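Local atomic coordinates of diaminopimelate decarboxylase (Phaeodactylum tricornutum, PDB entry 7JPJ), a protein that probably catalyses the pyridoxal phosphate-dependent decarboxylation of diaminopimelate to lysine, the closing step of lysine biosynthesis. Residues S9-P14 with A288-S293; T185-V190 with C224-T229; H329-L334 with L387-S392. All coordinates share one frame; numbering follows the deposited sequence.

Interaction 1: residues S9-P14 with A288-S293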
loop_
_atom_site.group_PDB
_atom_site.type_symbol
_atom_site.label_atom_id
_atom_site.label_comp_id
_atom_site.label_asym_id
_atom_site.label_seq_id
_atom_site.Cartn_x
_atom_site.Cartn_y
_atom_site.Cartn_z
ATOM N N SER A 9 -15.854 -5.503 -21.365
ATOM C CA SER A 9 -14.562 -5.754 -20.701
ATOM C C SER A 9 -14.449 -7.270 -20.548
ATOM O O SER A 9 -15.192 -7.971 -21.220
ATOM C CB SER A 9 -14.549 -5.028 -19.406
ATOM O OG SER A 9 -15.409 -5.634 -18.479
ATOM N N ILE A 10 -13.562 -7.761 -19.698
ATOM C CA ILE A 10 -13.497 -9.229 -19.453
ATOM C C ILE A 10 -14.884 -9.761 -19.060
ATOM O O ILE A 10 -15.233 -10.848 -19.544
ATOM C CB ILE A 10 -12.369 -9.590 -18.465
ATOM C CG1 ILE A 10 -11.010 -9.662 -19.162
ATOM C CG2 ILE A 10 -12.658 -10.850 -17.672
ATOM C CD1 ILE A 10 -11.022 -10.475 -20.425
ATOM N N PHE A 11 -15.661 -9.038 -18.248
ATOM C CA PHE A 11 -16.979 -9.577 -17.931
ATOM C C PHE A 11 -18.047 -8.499 -17.755
ATOM O O PHE A 11 -19.122 -8.798 -17.218
ATOM C CB PHE A 11 -16.927 -10.467 -16.671
ATOM C CG PHE A 11 -16.462 -9.757 -15.419
ATOM C CD1 PHE A 11 -17.351 -9.031 -14.638
ATOM C CD2 PHE A 11 -15.140 -9.849 -15.006
ATOM C CE1 PHE A 11 -16.926 -8.388 -13.481
ATOM C CE2 PHE A 11 -14.708 -9.209 -13.847
ATOM C CZ PHE A 11 -15.604 -8.480 -13.086
ATOM N N LEU A 12 -17.805 -7.268 -18.209
ATOM C CA LEU A 12 -18.737 -6.163 -17.997
ATOM C C LEU A 12 -19.071 -5.493 -19.324
ATOM O O LEU A 12 -18.210 -4.849 -19.930
ATOM C CB LEU A 12 -18.164 -5.135 -17.020
ATOM C CG LEU A 12 -18.123 -5.510 -15.539
ATOM C CD1 LEU A 12 -17.599 -4.345 -14.718
ATOM C CD2 LEU A 12 -19.501 -5.940 -15.056
ATOM N N THR A 13 -20.318 -5.635 -19.764
ATOM C CA THR A 13 -20.833 -4.814 -20.846
ATOM C C THR A 13 -21.159 -3.422 -20.312
ATOM O O THR A 13 -21.230 -3.218 -19.097
ATOM C CB THR A 13 -22.080 -5.454 -21.458
ATOM O OG1 THR A 13 -23.155 -5.418 -20.512
ATOM C CG2 THR A 13 -21.804 -6.894 -21.861
ATOM N N PRO A 14 -21.338 -2.435 -21.196
ATOM C CA PRO A 14 -21.750 -1.107 -20.708
ATOM C C PRO A 14 -23.040 -1.135 -19.906
ATOM O O PRO A 14 -23.207 -0.316 -18.994
ATOM C CB PRO A 14 -21.898 -0.292 -21.999
ATOM C CG PRO A 14 -20.975 -0.953 -22.961
ATOM C CD PRO A 14 -21.013 -2.417 -22.634
ATOM N N ALA A 288 -11.445 -12.652 -11.779
ATOM C CA ALA A 288 -12.832 -12.596 -11.345
ATOM C C ALA A 288 -13.230 -11.234 -10.798
ATOM O O ALA A 288 -14.415 -11.018 -10.525
ATOM C CB ALA A 288 -13.100 -13.669 -10.284
ATOM N N GLY A 289 -12.284 -10.317 -10.641
ATOM C CA GLY A 289 -12.576 -9.018 -10.074
ATOM C C GLY A 289 -12.100 -7.901 -10.979
ATOM O O GLY A 289 -11.134 -8.047 -11.726
ATOM N N ALA A 290 -12.797 -6.770 -10.895
ATOM C CA ALA A 290 -12.495 -5.633 -11.750
ATOM C C ALA A 290 -12.804 -4.339 -11.017
ATOM O O ALA A 290 -13.841 -4.222 -10.359
ATOM C CB ALA A 290 -13.290 -5.690 -13.060
ATOM N N LEU A 291 -11.895 -3.372 -11.138
ATOM C CA LEU A 291 -12.130 -2.033 -10.616
ATOM C C LEU A 291 -12.928 -1.222 -11.630
ATOM O O LEU A 291 -12.561 -1.149 -12.808
ATOM C CB LEU A 291 -10.805 -1.338 -10.301
ATOM C CG LEU A 291 -10.892 0.143 -9.921
ATOM C CD1 LEU A 291 -11.521 0.321 -8.545
ATOM C CD2 LEU A 291 -9.528 0.806 -9.983
ATOM N N VAL A 292 -14.019 -0.617 -11.171
ATOM C CA VAL A 292 -14.913 0.166 -12.016
ATOM C C VAL A 292 -14.878 1.602 -11.511
ATOM O O VAL A 292 -15.323 1.884 -10.391
ATOM C CB VAL A 292 -16.343 -0.388 -12.009
ATOM C CG1 VAL A 292 -17.212 0.371 -12.992
ATOM C CG2 VAL A 292 -16.335 -1.870 -12.333
ATOM N N SER A 293 -14.354 2.509 -12.330
ATOM C CA SER A 293 -14.230 3.914 -11.971
ATOM C C SER A 293 -14.721 4.785 -13.120
ATOM O O SER A 293 -15.004 4.303 -14.221
ATOM C CB SER A 293 -12.781 4.279 -11.617
ATOM O OG SER A 293 -11.951 4.223 -12.765
#
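Phe-11 and Leu-12 make an apolar loop-on-strand contact with Ala-290 and Val-292, laying the chain just ahead of helix 14-24 over the start of the long strand 289-300 in the beta domain. The interface is small, with 183 Å² buried over both sides, and no hydrogen bond crosses it. Phe-11 makes the broader approach. Its CG stands between the backbone N and the carbonyl carbon (chi1 60°), and the ring beyond it reaches Ala-290. There CZ comes within 3.6 Å of Ala-290 CB, and CE2 within 3.8 Å of Ala-288 O; both partners meet the ring obliquely. Gly-289 C, by contrast, lies beside the ring edge, close to its plane, 4.1 Å from Phe-11 CE2. An alanine in place of Phe-11 would probably open a gap beside Ala-290 CB and remove the ring's contacts with the backbone of Ala-288 and Gly-289. One residue further on, Leu-12 reaches Val-292 through a single branch, its CD1 lying 3.7 Å from Val-292 CG2, and the two side chains cross obliquely. Polar bonds around Ser-9 tie the loop to itself. Ser-9 OG accepts from Leu-12 N at 2.9 Å in an ST motif, while Ser-9 N donates to Leu-12 O across 2.8 Å, so both backbone polar groups of Leu-12 are tied back to the serine. A further tie runs from Ile-10 N to Asp-390 OD2, and Val-292 also packs on Leu-29 and Ala-31 of strand 29-33. The chemistry divides the work: polar bonds hold the loop together and tie it to Asp-390, whereas its hold on strand 289-300 in this contact rests on van der Waals packing.

Interaction 2: residues T185-V190 with C224-T229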
loop_
_atom_site.group_PDB
_atom_site.type_symbol
_atom_site.label_atom_id
_atom_site.label_comp_id
_atom_site.label_asym_id
_atom_site.label_seq_id
_atom_site.Cartn_x
_atom_site.Cartn_y
_atom_site.Cartn_z
ATOM N N THR A 185 18.017 -31.355 13.668
ATOM C CA THR A 185 17.482 -30.327 14.557
ATOM C C THR A 185 15.968 -30.444 14.699
ATOM O O THR A 185 15.438 -30.474 15.815
ATOM C CB THR A 185 17.864 -28.936 14.043
ATOM O OG1 THR A 185 19.283 -28.756 14.142
ATOM C CG2 THR A 185 17.165 -27.857 14.859
ATOM N N VAL A 186 15.255 -30.512 13.577
ATOM C CA VAL A 186 13.792 -30.564 13.580
ATOM C C VAL A 186 13.289 -31.909 14.101
ATOM O O VAL A 186 12.383 -31.922 14.946
ATOM C CB VAL A 186 13.215 -30.267 12.184
ATOM C CG1 VAL A 186 11.701 -30.147 12.255
ATOM C CG2 VAL A 186 13.821 -29.000 11.616
ATOM N N PRO A 187 13.809 -33.057 13.638
ATOM C CA PRO A 187 13.345 -34.332 14.216
ATOM C C PRO A 187 13.599 -34.450 15.707
ATOM O O PRO A 187 12.847 -35.149 16.397
ATOM C CB PRO A 187 14.137 -35.383 13.427
ATOM C CG PRO A 187 14.474 -34.716 12.151
ATOM C CD PRO A 187 14.735 -33.291 12.513
ATOM N N ASP A 188 14.637 -33.788 16.229
ATOM C CA ASP A 188 14.876 -33.810 17.670
ATOM C C ASP A 188 13.786 -33.054 18.418
ATOM O O ASP A 188 13.367 -33.471 19.505
ATOM C CB ASP A 188 16.250 -33.221 17.988
ATOM C CG ASP A 188 17.385 -34.178 17.670
ATOM O OD1 ASP A 188 17.159 -35.148 16.913
ATOM O OD2 ASP A 188 18.509 -33.957 18.170
ATOM N N ILE A 189 13.320 -31.936 17.857
ATOM C CA ILE A 189 12.225 -31.196 18.473
ATOM C C ILE A 189 10.944 -32.020 18.444
ATOM O O ILE A 189 10.156 -32.005 19.397
ATOM C CB ILE A 189 12.045 -29.838 17.773
ATOM C CG1 ILE A 189 13.352 -29.043 17.812
ATOM C CG2 ILE A 189 10.918 -29.046 18.420
ATOM C CD1 ILE A 189 13.445 -27.954 16.763
ATOM N N VAL A 190 10.723 -32.763 17.355
ATOM C CA VAL A 190 9.518 -33.581 17.234
ATOM C C VAL A 190 9.512 -34.680 18.290
ATOM O O VAL A 190 8.499 -34.914 18.962
ATOM C CB VAL A 190 9.406 -34.161 15.813
ATOM C CG1 VAL A 190 8.437 -35.334 15.787
ATOM C CG2 VAL A 190 8.970 -33.079 14.841
ATOM N N CYS A 224 9.251 -35.638 2.714
ATOM C CA CYS A 224 8.205 -36.493 3.261
ATOM C C CYS A 224 8.728 -37.861 3.679
ATOM O O CYS A 224 8.064 -38.549 4.462
ATOM C CB CYS A 224 7.070 -36.661 2.252
ATOM S SG CYS A 224 6.211 -35.128 1.837
ATOM N N LYS A 225 9.890 -38.276 3.179
ATOM C CA LYS A 225 10.483 -39.530 3.620
ATOM C C LYS A 225 11.304 -39.374 4.894
ATOM O O LYS A 225 11.713 -40.384 5.476
ATOM C CB LYS A 225 11.350 -40.136 2.507
ATOM C CG LYS A 225 12.773 -39.617 2.455
ATOM C CD LYS A 225 13.546 -40.230 1.295
ATOM C CE LYS A 225 13.674 -41.739 1.443
ATOM N NZ LYS A 225 14.401 -42.346 0.291
ATOM N N VAL A 226 11.546 -38.140 5.340
ATOM C CA VAL A 226 12.206 -37.933 6.624
ATOM C C VAL A 226 11.253 -38.260 7.767
ATOM O O VAL A 226 11.643 -38.880 8.765
ATOM C CB VAL A 226 12.743 -36.492 6.721
ATOM C CG1 VAL A 226 13.162 -36.163 8.149
ATOM C CG2 VAL A 226 13.902 -36.297 5.755
ATOM N N PHE A 227 9.990 -37.863 7.638
ATOM C CA PHE A 227 8.969 -38.168 8.635
ATOM C C PHE A 227 7.977 -39.171 8.059
ATOM O O PHE A 227 7.100 -38.792 7.267
ATOM C CB PHE A 227 8.255 -36.888 9.074
ATOM C CG PHE A 227 9.192 -35.785 9.460
ATOM C CD1 PHE A 227 9.816 -35.793 10.699
ATOM C CD2 PHE A 227 9.470 -34.753 8.580
ATOM C CE1 PHE A 227 10.690 -34.786 11.062
ATOM C CE2 PHE A 227 10.345 -33.739 8.936
ATOM C CZ PHE A 227 10.956 -33.757 10.179
ATOM N N PRO A 228 8.074 -40.456 8.414
ATOM C CA PRO A 228 7.203 -41.465 7.789
ATOM C C PRO A 228 5.728 -41.289 8.107
ATOM O O PRO A 228 4.893 -41.890 7.421
ATOM C CB PRO A 228 7.736 -42.791 8.351
ATOM C CG PRO A 228 9.112 -42.474 8.879
ATOM C CD PRO A 228 9.040 -41.058 9.348
ATOM N N THR A 229 5.382 -40.485 9.112
ATOM C CA THR A 229 3.988 -40.262 9.472
ATOM C C THR A 229 3.280 -39.269 8.557
ATOM O O THR A 229 2.065 -39.090 8.695
ATOM C CB THR A 229 3.894 -39.773 10.919
ATOM O OG1 THR A 229 4.843 -38.718 11.129
ATOM C CG2 THR A 229 4.181 -40.914 11.887
#
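Phe-227 overlaps Pro-187 with the far end of its ring, CE1 lying 3.9 Å from Pro-187 CG and the two side chains crossing at about a right angle. The CB of Phe-227 points toward helix 185-192, and its CG is anti to the carbonyl carbon, beside the backbone N (chi1 -50°). Val-186 and Val-190, one helical turn apart, add to the helix's apolar patch around the ring end. Val-186 CG1 approaches Phe-227 CZ at 4.2 Å, and Val-190 CG2 stands 4.5 Å from Phe-227 CE1, a looser meeting; all three helix residues come to the ring obliquely. The preceding residue of the loop supplies a true face contact, since Val-226 CG1 sits over the centre of the Phe-227 ring, 3.7 Å above its plane. Phe-227 and Val-190 both also rest on Val-197 of strand 196-201. Helix 185-192 leads into that strand, and the loop leads from helix 210-222 into the adjacent parallel strand 232-234, so the contact sets a helix that precedes one strand of the TIM-barrel domain against the loop that leads into the next, at the barrel end where strands begin. With no hydrogen bond or charge pair across it, cohesion here depends on burying hydrocarbon surface.

Interaction 3: residues H329-L334 with L387-S392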
loop_
_atom_site.group_PDB
_atom_site.type_symbol
_atom_site.label_atom_id
_atom_site.label_comp_id
_atom_site.label_asym_id
_atom_site.label_seq_id
_atom_site.Cartn_x
_atom_site.Cartn_y
_atom_site.Cartn_z
ATOM N N HIS A 329 -2.395 -3.809 -16.061
ATOM C CA HIS A 329 -3.713 -4.411 -15.989
ATOM C C HIS A 329 -4.487 -4.130 -17.273
ATOM O O HIS A 329 -4.301 -3.079 -17.897
ATOM C CB HIS A 329 -4.514 -3.878 -14.795
ATOM C CG HIS A 329 -4.007 -4.346 -13.467
ATOM N ND1 HIS A 329 -4.821 -4.943 -12.528
ATOM C CD2 HIS A 329 -2.771 -4.294 -12.916
ATOM C CE1 HIS A 329 -4.107 -5.247 -11.459
ATOM N NE2 HIS A 329 -2.861 -4.863 -11.668
ATOM N N PRO A 330 -5.353 -5.051 -17.696
ATOM C CA PRO A 330 -6.199 -4.783 -18.867
ATOM C C PRO A 330 -7.188 -3.667 -18.565
ATOM O O PRO A 330 -7.851 -3.672 -17.526
ATOM C CB PRO A 330 -6.912 -6.120 -19.113
ATOM C CG PRO A 330 -6.211 -7.124 -18.251
ATOM C CD PRO A 330 -5.619 -6.373 -17.108
ATOM N N ILE A 331 -7.284 -2.709 -19.482
ATOM C CA ILE A 331 -8.078 -1.504 -19.278
ATOM C C ILE A 331 -9.026 -1.328 -20.453
ATOM O O ILE A 331 -8.595 -1.319 -21.611
ATOM C CB ILE A 331 -7.183 -0.262 -19.112
ATOM C CG1 ILE A 331 -6.307 -0.414 -17.867
ATOM C CG2 ILE A 331 -8.032 0.992 -19.034
ATOM C CD1 ILE A 331 -5.145 0.541 -17.814
ATOM N N THR A 332 -10.315 -1.191 -20.154
ATOM C CA THR A 332 -11.342 -0.942 -21.153
ATOM C C THR A 332 -12.158 0.267 -20.727
ATOM O O THR A 332 -12.520 0.400 -19.553
ATOM C CB THR A 332 -12.260 -2.159 -21.335
ATOM O OG1 THR A 332 -11.506 -3.252 -21.872
ATOM C CG2 THR A 332 -13.405 -1.834 -22.281
ATOM N N ILE A 333 -12.442 1.149 -21.680
ATOM C CA ILE A 333 -13.234 2.347 -21.438
ATOM C C ILE A 333 -14.592 2.161 -22.096
ATOM O O ILE A 333 -14.678 1.946 -23.311
ATOM C CB ILE A 333 -12.530 3.605 -21.963
ATOM C CG1 ILE A 333 -11.322 3.922 -21.082
ATOM C CG2 ILE A 333 -13.500 4.778 -22.008
ATOM C CD1 ILE A 333 -10.458 5.022 -21.625
ATOM N N LEU A 334 -15.654 2.240 -21.292
ATOM C CA LEU A 334 -17.029 2.080 -21.737
ATOM C C LEU A 334 -17.781 3.404 -21.632
ATOM O O LEU A 334 -17.426 4.257 -20.812
ATOM C CB LEU A 334 -17.755 1.013 -20.910
ATOM C CG LEU A 334 -17.140 -0.387 -20.987
ATOM C CD1 LEU A 334 -17.725 -1.300 -19.923
ATOM C CD2 LEU A 334 -17.329 -0.977 -22.378
ATOM N N LEU A 387 -14.069 3.712 -16.779
ATOM C CA LEU A 387 -12.830 2.978 -16.993
ATOM C C LEU A 387 -12.863 1.718 -16.142
ATOM O O LEU A 387 -13.199 1.777 -14.955
ATOM C CB LEU A 387 -11.607 3.830 -16.644
ATOM C CG LEU A 387 -10.252 3.265 -17.089
ATOM C CD1 LEU A 387 -9.349 4.370 -17.610
ATOM C CD2 LEU A 387 -9.567 2.504 -15.960
ATOM N N VAL A 388 -12.526 0.582 -16.745
ATOM C CA VAL A 388 -12.590 -0.711 -16.075
ATOM C C VAL A 388 -11.201 -1.331 -16.094
ATOM O O VAL A 388 -10.653 -1.607 -17.169
ATOM C CB VAL A 388 -13.615 -1.648 -16.736
ATOM C CG1 VAL A 388 -13.518 -3.043 -16.137
ATOM C CG2 VAL A 388 -15.020 -1.092 -16.578
ATOM N N MET A 389 -10.635 -1.550 -14.910
ATOM C CA MET A 389 -9.351 -2.226 -14.763
ATOM C C MET A 389 -9.626 -3.676 -14.385
ATOM O O MET A 389 -10.055 -3.961 -13.262
ATOM C CB MET A 389 -8.483 -1.540 -13.710
ATOM C CG MET A 389 -7.429 -0.607 -14.283
ATOM S SD MET A 389 -6.399 0.169 -13.014
ATOM C CE MET A 389 -4.822 -0.625 -13.317
ATOM N N ASP A 390 -9.385 -4.586 -15.323
ATOM C CA ASP A 390 -9.648 -5.999 -15.107
ATOM C C ASP A 390 -8.456 -6.668 -14.424
ATOM O O ASP A 390 -7.389 -6.076 -14.251
ATOM C CB ASP A 390 -9.970 -6.689 -16.432
ATOM C CG ASP A 390 -11.405 -6.464 -16.870
ATOM O OD1 ASP A 390 -12.313 -6.593 -16.022
ATOM O OD2 ASP A 390 -11.626 -6.157 -18.059
ATOM N N GLY A 391 -8.656 -7.926 -14.033
ATOM C CA GLY A 391 -7.634 -8.650 -13.295
ATOM C C GLY A 391 -7.333 -8.057 -11.938
ATOM O O GLY A 391 -6.220 -8.222 -11.426
ATOM N N SER A 392 -8.301 -7.365 -11.338
ATOM C CA SER A 392 -8.101 -6.649 -10.085
ATOM C C SER A 392 -8.816 -7.324 -8.919
ATOM O O SER A 392 -9.202 -6.661 -7.954
ATOM C CB SER A 392 -8.561 -5.200 -10.228
ATOM O OG SER A 392 -7.859 -4.549 -11.271
#
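Ile-331 packs closely against both Leu-387 and Met-389, on the well-filled face of an antiparallel strand pair. With CG1 beside the backbone N (chi1 -62°), Ile-331 runs alongside Met-389, its CG1 3.8 Å from Met-389 CG. Its other branch, CG2, meets Leu-387 CG at 3.7 Å, and Ile-333 crosses the same leucine. Ile-333 also packs on Leu-310 and Leu-378, of strands 308-312 and 373-379. The face bearing Thr-332 and Val-388 is looser: the Thr-332 side chain approaches the other strand only to 4.5 Å, from its CB to Val-388 O, and Leu-334 CD1 comes no nearer than 4.3 Å to Val-388 CG2. Between the faces, the backbones of Thr-332 and Val-388 form a hydrogen-bonded pair, with Thr-332 N to Val-388 O at 3.0 Å and Val-388 N to Thr-332 O at 2.8 Å. Ahead of strand 331-334, His-329 CB is met by Met-389 CE at 3.6 Å, the methionine chain bending at chi3. His-329 ND1 donates to Asp-390 O at 3.3 Å, somewhat bent (141°) and tilted out of the ring plane, and also has a weak hydrogen bond with Ser-392 OG. His-329 NE2 bonds weakly to Arg-321, and Gly-391 O accepts from Arg-243; both arginines line the D-lysine pocket. This antiparallel pair is part of the mixed sheet of the beta domain that, in fold-type III decarboxylases, accompanies the TIM barrel.

In the fold
Interactions 1 and 3 are neighbours in one sheet, their centres about 6 Å apart, because strands 289-300 and 386-390 pair antiparallel. Ser-293 O to Leu-387 N (2.8 Å) and Leu-291 N to Met-389 O (2.9 Å) are probable hydrogen bonds joining them. Interaction 2 lies on the other side of the chain's centre, about 48 Å from each of the others between centres, and is nested in sequence within the loop closed by interaction 1. The bound D-lysine is nearer to the beta-domain pair: about 8 Å from the His-329 side chain in interaction 3 and about 13 Å from Gly-289 in interaction 1. Interaction 2 lies away from the ligand pocket and the probable active-site cysteine.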